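PDB 7NKG: methyl-coenzyme M reductase gamma subunit from Methermicoccus shengliensis DSM 18856, which forms, with its partner subunits, the nickel enzyme that releases methane from methyl-coenzyme M with coenzyme B as co-substrate, using factor 430 as cofactor. Local coordinates for residues Gly116-Ser119 with Gly120-Ile123; Pro96-Pro99 with Tyr100-Ser103; Met143-Pro146 with Ala147-Gly150. All blocks are in the same frame, centred on the assembly; numbering follows the deposited sequence.

Contact 1: Gly116-Ser119 with Gly120-Ile123; sequences GTLS and GRQI. With F43 (factor 430), chain V; COM (1-thioethanesulfonic acid), chain O.
Gly116 and Ile123 face each other as an antiparallel hydrogen-bonded pair, close to the turn of the beta hairpin built from strands 114-117 and 122-127. Gly116 N reaches Ile123 O at 2.8 Å, and the return bond from Ile123 N to Gly116 O is nearly straight (167° at the hydrogen) and lies in the carbonyl plane. Thr117 and Gln122 follow as a non-hydrogen-bonded pair. Leu118 to Arg121 then reverse the chain in a type I turn, with Ser119 and Gly120 at its corners and a weak bond from Leu118 N to Arg121 O across its base. Without a side chain on Gly116, Ile123 CG2 settles 3.8 Å from Gly116 CA.

The tip of this hairpin grips factor 430. One carboxylate takes both turn amides: Ser119 N donates to its O8C. Gly120 N donates to the other oxygen, O7C, at 2.8 Å. Ser119 OG also donates to O8C, at 2.7 Å; its torsion, chi1 69°, swings the hydroxyl to the cofactor side.

Leu118 lays its methyls over one face of the Arg121 guanidinium, CD2 coming 3.4 Å from NH1. Gln87 and the backbone of another protein chain take Arg121 NE and NH2. At the guanidinium edge, Arg121 NH1 makes a weak bond of 2.8 Å to O2S of the coenzyme M sulfonate, whose thiol sulfur S1 sits 2.5 Å from the nickel NI of factor 430.

Contact 2: Pro96-Pro99 with Tyr100-Ser103; sequences PATP and YWRS
Thr98 O accepts Arg102 N at 3.0 Å, the first of the two i to i+4 backbone bonds that open this turn. The donor stands nearly along the C=O axis (171°). Pro99 O takes the second, from Ser103 N at 3.2 Å, and a weak extra bond from Arg102 N, so that one amide is shared by two carbonyls.

Together these bonds start helix 99-109: Thr98 occupies the N-cap position and Pro99, with no N-H to give, fills the first turn, where a helix needs no amide donor. Thr98 makes no capping bond with its side chain. Its hydroxyl is paired instead with Thr214 OG1, and it lies alongside Trp101, with OG1 3.5 Å from both CB and CE3 of that residue. Ser103 OG is engaged by Thr117 OG1 and Gln122 NE2 of the neighbouring hairpin.

Arg102 runs extended from CG to NE (chi3 -175°), which carries its guanidinium back over the loop. There Ala97 CB sits 3.2 Å above the guanidinium plane, toward the rim, and 3.5 Å from Arg102 NE. The nitrogens are well supplied: NH2 forms a salt bridge with Asp90 and a hydrogen bond to Thr144 OG1, NH1 a weak bond to Ser138 O, and Trp88 adds a cation-pi contact. A leucine in place of Arg102 would probably leave the Asp90 carboxylate without its cationic mate and Ala97 CB without the flat group it covers. Tyr100 makes a cation-pi contact with a basic side chain of another protein chain.

Contact 3: Met143-Pro146 with Ala147-Gly150; sequences MTCP and ALAG
Cys145 reaches round to both amides of the turn that follows it, and its sulfur accepts from both. Ala147 N donates to Cys145 SG at 3.4 Å and Leu148 N to the same sulfur at 3.5 Å, the latter almost straight at 174°. With SG anti to the backbone N (chi1 162°), the sulfur lies in front of both N-H groups, where each can point at it. Cys145 O closes the loop by taking Ala149 N at 3.0 Å, a bent bond of 130° at the hydrogen. That bond spans i to i+4 and makes this an alpha-turn, with the Cys145 sulfur taking the two N-H groups inside it. The N of Cys145, though buried, has no partner in the model.

The turn also brings two acceptors, the carbonyl oxygens of Pro146 and Ala149, close together. Arg176 NE serves both, with a hydrogen bond to the Ala149 oxygen and a weak one to that of Pro146.

Apolar contacts are looser. Cys145 SG touches Ala147 CB at 4.0 Å and Leu148 CG at 4.1 Å, while Thr144 CG2 faces Ala149 CB at 4.3 Å.

The turn leads from the loop after helix 128-140 into strand 149-151, an outermost strand of its antiparallel sheet within this chain. Gly150 pairs there with Thr89 of strand 83-90; Ala149 lies on Trp88 and on Arg102 of helix 99-109, and Pro146 and Ala147 rest on Ile183 of strand 182-187.

All three contacts are buried, but their surroundings differ. Contact 1 meets cofactor, coenzyme M and other protein chains; it gives backbone amides to a cofactor carboxylate, and its arginine bonds weakly to the sulfonate. Contact 2 also borders other chains, yet its arginine turns inward to an aspartate; contact 3 lies wholly within its own chain and relies on a sulfur acceptor. The start of helix 99-109 links them: Pro99 CB packs 3.1 Å from Leu118 O in contact 1, while Ala97 CB, just before the helix, lies 3.1 Å from Met143 O in contact 3. Contacts 1 and 3 do not touch, their centres about 15 Å apart, although both reach the same antiparallel sheet.

Contact 1: Gly116-Ser119 with Gly120-Ile123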
# COMPACT_ATOMS: atom_id res chain seq x y z
N GLY C 116 -28.68 -20.09 -1.71
CA GLY C 116 -27.36 -19.91 -2.31
C GLY C 116 -27.14 -20.94 -3.39
O GLY C 116 -27.39 -22.13 -3.16
N THR C 117 -26.73 -20.50 -4.59
CA THR C 117 -26.49 -21.40 -5.70
C THR C 117 -25.00 -21.50 -6.02
O THR C 117 -24.31 -20.49 -6.15
CB THR C 117 -27.17 -20.90 -6.97
OG1 THR C 117 -28.59 -20.76 -6.72
CG2 THR C 117 -26.97 -21.86 -8.12
N LEU C 118 -24.53 -22.73 -6.17
CA LEU C 118 -23.16 -23.02 -6.58
C LEU C 118 -23.26 -24.22 -7.57
O LEU C 118 -24.34 -24.80 -7.69
CB LEU C 118 -22.31 -23.40 -5.37
CG LEU C 118 -22.25 -22.39 -4.19
CD1 LEU C 118 -23.47 -22.49 -3.24
CD2 LEU C 118 -21.00 -22.58 -3.40
N SER C 119 -22.16 -24.59 -8.24
CA SER C 119 -22.24 -25.70 -9.19
C SER C 119 -22.43 -27.07 -8.51
O SER C 119 -23.25 -27.87 -8.96
CB SER C 119 -21.03 -25.71 -10.11
OG SER C 119 -19.82 -26.03 -9.45
N GLY C 120 -21.68 -27.33 -7.45
CA GLY C 120 -21.70 -28.62 -6.76
C GLY C 120 -22.49 -28.69 -5.48
O GLY C 120 -22.48 -29.72 -4.79
N ARG C 121 -23.21 -27.62 -5.16
CA ARG C 121 -24.00 -27.55 -3.94
C ARG C 121 -24.98 -26.39 -4.05
O ARG C 121 -24.71 -25.40 -4.73
CB ARG C 121 -23.08 -27.35 -2.70
CG ARG C 121 -21.98 -26.29 -2.91
CD ARG C 121 -21.11 -25.96 -1.69
NE ARG C 121 -21.87 -25.22 -0.67
CZ ARG C 121 -21.47 -24.14 0.03
NH1 ARG C 121 -20.30 -23.57 -0.22
NH2 ARG C 121 -22.26 -23.62 0.97
N GLN C 122 -26.13 -26.55 -3.42
CA GLN C 122 -27.15 -25.52 -3.36
C GLN C 122 -27.65 -25.54 -1.92
O GLN C 122 -27.91 -26.61 -1.38
CB GLN C 122 -28.28 -25.79 -4.37
CG GLN C 122 -29.29 -24.63 -4.43
CD GLN C 122 -30.39 -24.71 -3.40
OE1 GLN C 122 -30.60 -25.76 -2.76
NE2 GLN C 122 -31.11 -23.59 -3.19
N ILE C 123 -27.78 -24.37 -1.30
CA ILE C 123 -28.16 -24.28 0.10
C ILE C 123 -29.34 -23.37 0.34
O ILE C 123 -29.54 -22.41 -0.39
CB ILE C 123 -26.91 -23.77 0.90
CG1 ILE C 123 -27.20 -23.72 2.42
CG2 ILE C 123 -26.45 -22.38 0.39
CD1 ILE C 123 -25.94 -23.72 3.27
NI F43 V . -13.64 -24.49 -2.81
NA F43 V . -12.06 -24.07 -1.52
CHA F43 V . -10.53 -23.74 -3.36
C1A F43 V . -10.86 -23.97 -1.91
C2A F43 V . -9.84 -24.15 -0.79
C3A F43 V . -10.73 -24.73 0.33
C4A F43 V . -12.08 -24.04 -0.04
C5A F43 V . -9.28 -22.79 -0.32
C6A F43 V . -8.24 -22.93 0.78
O7A F43 V . -7.08 -23.27 0.55
N8A F43 V . -8.60 -22.60 1.96
C9A F43 V . -8.69 -25.04 -1.28
CAA F43 V . -10.82 -26.28 0.39
CBA F43 V . -9.59 -26.91 1.04
CCA F43 V . -9.93 -28.10 1.88
ODA F43 V . -10.56 -29.07 1.37
OEA F43 V . -9.53 -28.09 3.08
NB F43 V . -14.94 -24.25 -1.21
CHB F43 V . -13.34 -24.67 0.54
C1B F43 V . -14.57 -23.85 0.16
C2B F43 V . -15.83 -24.15 1.02
C3B F43 V . -16.69 -25.05 0.13
C4B F43 V . -16.12 -24.74 -1.22
N5B F43 V . -14.37 -22.42 0.41
C6B F43 V . -15.38 -21.84 1.05
O7B F43 V . -15.41 -20.69 1.47
C8B F43 V . -16.53 -22.79 1.17
C9B F43 V . -15.59 -24.66 2.47
CAB F43 V . -16.52 -26.56 0.44
CBB F43 V . -17.29 -27.49 -0.48
CCB F43 V . -17.42 -28.85 0.17
ODB F43 V . -16.98 -29.87 -0.41
OEB F43 V . -17.99 -28.94 1.29
NC F43 V . -15.12 -25.21 -4.04
CHC F43 V . -16.89 -25.10 -2.43
C1C F43 V . -16.40 -25.35 -3.66
C2C F43 V . -17.32 -25.77 -4.77
C3C F43 V . -16.29 -26.28 -5.79
C4C F43 V . -14.98 -25.68 -5.32
C5C F43 V . -18.01 -24.50 -5.29
C6C F43 V . -19.04 -24.92 -6.33
O7C F43 V . -19.87 -25.80 -6.03
O8C F43 V . -19.06 -24.37 -7.46
C8C F43 V . -16.17 -27.81 -5.78
C9C F43 V . -17.43 -28.50 -6.32
CAC F43 V . -17.23 -29.98 -6.63
OBC F43 V . -18.15 -30.58 -7.24
OCC F43 V . -16.17 -30.57 -6.29
ND F43 V . -12.33 -25.04 -4.29
CHD F43 V . -13.84 -25.67 -6.06
C5D F43 V . -11.39 -25.77 -7.68
C6D F43 V . -12.64 -26.38 -8.31
C7D F43 V . -13.86 -25.91 -7.55
O8D F43 V . -14.87 -25.81 -8.21
C9D F43 V . -8.94 -25.92 -5.32
CAD F43 V . -8.14 -25.87 -6.61
OBD F43 V . -7.32 -26.80 -6.88
OCD F43 V . -8.28 -24.92 -7.44
C1D F43 V . -12.62 -25.53 -5.49
C2D F43 V . -11.36 -26.02 -6.17
C3D F43 V . -10.29 -25.23 -5.43
C4D F43 V . -10.89 -25.06 -4.04
C1 COM O . -15.51 -22.00 -3.48
C2 COM O . -15.97 -21.13 -2.32
S1 COM O . -13.73 -22.12 -3.52
S2 COM O . -17.75 -21.14 -2.19
O1S COM O . -18.32 -20.80 -3.54
O2S COM O . -18.25 -22.51 -1.87
O3S COM O . -18.12 -20.12 -1.12

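Contact 2: Pro96-Pro99 with Tyr100-Ser103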
# COMPACT_ATOMS: atom_id res chain seq x y z
N PRO C 96 -33.30 -34.53 -11.24
CA PRO C 96 -34.41 -33.60 -11.53
C PRO C 96 -34.05 -32.13 -11.25
O PRO C 96 -34.36 -31.24 -12.05
CB PRO C 96 -35.54 -34.08 -10.64
CG PRO C 96 -35.23 -35.49 -10.38
CD PRO C 96 -33.74 -35.62 -10.34
N ALA C 97 -33.32 -31.91 -10.15
CA ALA C 97 -32.97 -30.57 -9.74
C ALA C 97 -31.70 -30.05 -10.34
O ALA C 97 -30.75 -30.80 -10.59
CB ALA C 97 -32.84 -30.52 -8.23
N THR C 98 -31.66 -28.73 -10.54
CA THR C 98 -30.45 -28.01 -10.88
C THR C 98 -30.28 -26.94 -9.78
O THR C 98 -31.28 -26.45 -9.24
CB THR C 98 -30.49 -27.34 -12.26
OG1 THR C 98 -31.72 -26.62 -12.42
CG2 THR C 98 -30.29 -28.34 -13.39
N PRO C 99 -29.05 -26.58 -9.42
CA PRO C 99 -28.86 -25.62 -8.33
C PRO C 99 -29.67 -24.32 -8.44
O PRO C 99 -30.36 -23.97 -7.48
CB PRO C 99 -27.35 -25.37 -8.37
CG PRO C 99 -26.79 -26.67 -8.82
CD PRO C 99 -27.74 -27.08 -9.91
N TYR C 100 -29.66 -23.62 -9.62
CA TYR C 100 -30.42 -22.37 -9.71
C TYR C 100 -31.91 -22.60 -9.49
O TYR C 100 -32.55 -21.80 -8.81
CB TYR C 100 -30.18 -21.59 -11.02
CG TYR C 100 -28.90 -20.78 -11.00
CD1 TYR C 100 -28.78 -19.66 -10.18
CD2 TYR C 100 -27.78 -21.20 -11.69
CE1 TYR C 100 -27.57 -18.98 -10.07
CE2 TYR C 100 -26.58 -20.52 -11.59
CZ TYR C 100 -26.46 -19.42 -10.76
OH TYR C 100 -25.21 -18.84 -10.64
N TRP C 101 -32.45 -23.71 -9.99
CA TRP C 101 -33.89 -23.97 -9.89
C TRP C 101 -34.31 -24.41 -8.46
O TRP C 101 -35.45 -24.12 -8.07
CB TRP C 101 -34.39 -24.89 -11.01
CG TRP C 101 -34.85 -24.05 -12.17
CD1 TRP C 101 -36.11 -23.56 -12.36
CD2 TRP C 101 -34.00 -23.32 -13.09
NE1 TRP C 101 -36.12 -22.62 -13.36
CE2 TRP C 101 -34.84 -22.47 -13.85
CE3 TRP C 101 -32.63 -23.35 -13.39
CZ2 TRP C 101 -34.35 -21.64 -14.86
CZ3 TRP C 101 -32.15 -22.55 -14.41
CH2 TRP C 101 -33.00 -21.71 -15.14
N ARG C 102 -33.41 -25.00 -7.65
CA ARG C 102 -33.74 -25.25 -6.23
C ARG C 102 -33.83 -23.85 -5.54
O ARG C 102 -34.73 -23.62 -4.75
CB ARG C 102 -32.69 -26.09 -5.50
CG ARG C 102 -32.72 -27.57 -5.81
CD ARG C 102 -31.98 -28.34 -4.73
NE ARG C 102 -31.84 -29.78 -5.00
CZ ARG C 102 -32.70 -30.74 -4.63
NH1 ARG C 102 -33.82 -30.43 -3.98
NH2 ARG C 102 -32.44 -32.01 -4.91
N SER C 103 -32.91 -22.91 -5.88
CA SER C 103 -32.94 -21.57 -5.31
C SER C 103 -34.19 -20.80 -5.77
O SER C 103 -34.80 -20.13 -4.95
CB SER C 103 -31.67 -20.80 -5.66
OG SER C 103 -30.56 -21.37 -5.00

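Contact 3: Met143-Pro146 with Ala147-Gly150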
# COMPACT_ATOMS: atom_id res chain seq x y z
N MET C 143 -38.42 -32.89 -7.14
CA MET C 143 -37.18 -32.12 -7.23
C MET C 143 -35.97 -32.98 -6.82
O MET C 143 -34.85 -32.60 -7.10
CB MET C 143 -37.28 -30.87 -6.36
CG MET C 143 -38.33 -29.91 -6.87
SD MET C 143 -38.28 -28.30 -6.04
CE MET C 143 -38.90 -28.72 -4.43
N THR C 144 -36.20 -34.13 -6.15
CA THR C 144 -35.13 -35.03 -5.75
C THR C 144 -35.32 -36.43 -6.30
O THR C 144 -36.44 -36.95 -6.36
CB THR C 144 -35.05 -35.08 -4.20
OG1 THR C 144 -34.53 -33.82 -3.73
CG2 THR C 144 -34.19 -36.24 -3.66
N CYS C 145 -34.19 -37.05 -6.68
CA CYS C 145 -34.07 -38.50 -6.90
C CYS C 145 -33.06 -38.86 -5.81
O CYS C 145 -31.97 -38.28 -5.78
CB CYS C 145 -33.52 -38.89 -8.26
SG CYS C 145 -32.89 -40.60 -8.30
N PRO C 146 -33.34 -39.87 -4.97
CA PRO C 146 -32.42 -40.18 -3.86
C PRO C 146 -31.08 -40.79 -4.28
O PRO C 146 -30.16 -40.83 -3.45
CB PRO C 146 -33.25 -41.10 -2.97
CG PRO C 146 -34.23 -41.74 -3.90
CD PRO C 146 -34.58 -40.68 -4.89
N ALA C 147 -30.94 -41.26 -5.54
CA ALA C 147 -29.67 -41.78 -6.04
C ALA C 147 -28.88 -40.64 -6.71
O ALA C 147 -27.66 -40.50 -6.47
CB ALA C 147 -29.91 -42.89 -7.06
N LEU C 148 -29.52 -39.85 -7.61
CA LEU C 148 -28.82 -38.79 -8.33
C LEU C 148 -28.59 -37.55 -7.49
O LEU C 148 -27.82 -36.70 -7.92
CB LEU C 148 -29.58 -38.43 -9.61
CG LEU C 148 -29.75 -39.56 -10.64
CD1 LEU C 148 -30.72 -39.14 -11.73
CD2 LEU C 148 -28.43 -39.96 -11.27
N ALA C 149 -29.19 -37.44 -6.30
CA ALA C 149 -29.02 -36.28 -5.44
C ALA C 149 -28.65 -36.75 -4.03
O ALA C 149 -28.89 -37.91 -3.68
CB ALA C 149 -30.31 -35.48 -5.41
N GLY C 150 -28.06 -35.86 -3.25
CA GLY C 150 -27.72 -36.17 -1.87
C GLY C 150 -27.62 -34.92 -1.02
O GLY C 150 -27.15 -33.88 -1.51